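PDB 2B0V: NUDIX hydrolase from Nitrosomonas europaea, which probably hydrolyses nucleoside di- and triphosphates and related diphosphate compounds with the help of magnesium. Local coordinates for residues L128-Q131 against C132-D135. Residues are numbered along the deposited sequence; the frame is centred on the assembly and turned at random. Where two conformers were deposited one is given.
Sequences LVMQ and CIED
The side-chain amide of Gln131 has the carboxylate of Glu134 over one of its faces and that of Asp135 at its edge. OE1 of Glu134 stands 3.6 Å from CD of Gln131; the planes of the two flat groups are 67° apart, and the amide lies off the edge of the Glu134 carboxylate. One broad face of that carboxylate is taken by Met130 (a selenomethionine), whose CG lies 3.9 Å from CD of Glu134. The Asp135 carboxylate, 46° from the amide plane, turns a face to the backbone carbonyl of Gln131, with O of Gln131 3.4 Å from CG of Asp135. Its OD2 is hydrogen-bonded to Tyr73. With CG opposite its backbone N (chi1 -170°) and a bend at chi2, the Gln131 chain runs forward along the helix and brings its amide alongside both acids. Here an alanine would remove the amide and probably leave both carboxylates without their neutral polar neighbour, and the Glu134 carboxylate freer to turn. Met130, bent at chi2 and chi3, also brings CE to 4.0 Å from CG2 of Ile133, an apolar touch on the buried side; CD1 of Ile133 rests 3.5 Å from O of Val129. In the backbone, N of Glu134 donates to O of Met130 at 3.0 Å and N of Asp135 to O of Gln131 at 2.9 Å, while Cys132 N also bonds to Leu128 O. Met130 and Ile133 pack on helix 114-119, whereas Leu128 and Cys132 reach strands 62-77 and 82-96. The i to i+4 backbone bonds, with side chains meeting three and four residues apart, are those of an amphipathic alpha-helix, here the late helix 128-137 laid against the mixed sheet of a Nudix fold.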
loop_
_atom_site.group_PDB
_atom_site.type_symbol
_atom_site.label_atom_id
_atom_site.label_comp_id
_atom_site.label_asym_id
_atom_site.label_seq_id
_atom_site.Cartn_x
_atom_site.Cartn_y
_atom_site.Cartn_z
ATOM N N LEU A 128 4.862 9.460 1.321
ATOM C CA LEU A 128 5.224 8.066 1.574
ATOM C C LEU A 128 5.207 7.181 0.342
ATOM O O LEU A 128 5.836 6.099 0.327
ATOM C CB LEU A 128 4.334 7.456 2.661
ATOM C CG LEU A 128 4.239 8.158 4.013
ATOM C CD1 LEU A 128 3.604 7.144 4.935
ATOM C CD2 LEU A 128 5.608 8.657 4.537
ATOM N N VAL A 129 4.490 7.637 -0.690
ATOM C CA VAL A 129 4.409 6.846 -1.922
ATOM C C VAL A 129 5.814 6.681 -2.450
ATOM O O VAL A 129 6.256 5.558 -2.781
ATOM C CB VAL A 129 3.504 7.512 -2.975
ATOM C CG1 VAL A 129 3.482 6.683 -4.226
ATOM C CG2 VAL A 129 2.087 7.608 -2.422
HETATM N N MSE A 130 6.542 7.798 -2.534
HETATM C CA MSE A 130 7.903 7.722 -3.018
HETATM C C MSE A 130 8.837 7.108 -1.973
HETATM O O MSE A 130 9.700 6.273 -2.299
HETATM C CB MSE A 130 8.381 9.137 -3.432
HETATM C CG MSE A 130 9.671 9.171 -4.193
HETATM SE SE MSE A 130 9.324 8.587 -6.047
HETATM C CE MSE A 130 10.177 6.902 -5.793
ATOM N N GLN A 131 8.666 7.498 -0.711
ATOM C CA GLN A 131 9.615 7.043 0.328
ATOM C C GLN A 131 9.594 5.521 0.465
ATOM O O GLN A 131 10.661 4.878 0.599
ATOM C CB GLN A 131 9.331 7.689 1.690
ATOM C CG GLN A 131 10.458 7.423 2.722
ATOM C CD GLN A 131 11.803 7.946 2.227
ATOM O OE1 GLN A 131 12.788 7.211 2.122
ATOM N NE2 GLN A 131 11.817 9.186 1.840
ATOM N N CYS A 132 8.394 4.930 0.454
ATOM C CA CYS A 132 8.235 3.460 0.610
ATOM C C CYS A 132 8.988 2.717 -0.507
ATOM O O CYS A 132 9.629 1.691 -0.308
ATOM C CB CYS A 132 6.733 3.093 0.674
ATOM S SG CYS A 132 5.871 3.703 2.188
ATOM N N ILE A 133 8.910 3.272 -1.714
ATOM C CA ILE A 133 9.639 2.672 -2.856
ATOM C C ILE A 133 11.149 2.822 -2.712
ATOM O O ILE A 133 11.892 1.880 -2.970
ATOM C CB ILE A 133 9.159 3.300 -4.204
ATOM C CG1 ILE A 133 7.742 2.815 -4.485
ATOM C CG2 ILE A 133 10.099 2.918 -5.361
ATOM C CD1 ILE A 133 6.994 3.615 -5.584
ATOM N N GLU A 134 11.598 4.000 -2.288
ATOM C CA GLU A 134 13.028 4.249 -2.057
ATOM C C GLU A 134 13.619 3.277 -1.051
ATOM O O GLU A 134 14.649 2.675 -1.315
ATOM C CB GLU A 134 13.252 5.697 -1.620
ATOM C CG GLU A 134 12.896 6.663 -2.782
ATOM C CD GLU A 134 12.948 8.132 -2.380
ATOM O OE1 GLU A 134 12.759 8.463 -1.185
ATOM O OE2 GLU A 134 13.149 8.961 -3.287
ATOM N N ASP A 135 12.914 3.080 0.062
ATOM C CA ASP A 135 13.375 2.203 1.118
ATOM C C ASP A 135 13.424 0.755 0.610
ATOM O O ASP A 135 14.398 0.043 0.851
ATOM C CB ASP A 135 12.486 2.379 2.343
ATOM C CG ASP A 135 12.702 3.730 3.025
ATOM O OD1 ASP A 135 13.732 4.375 2.734
ATOM O OD2 ASP A 135 11.876 4.132 3.880
#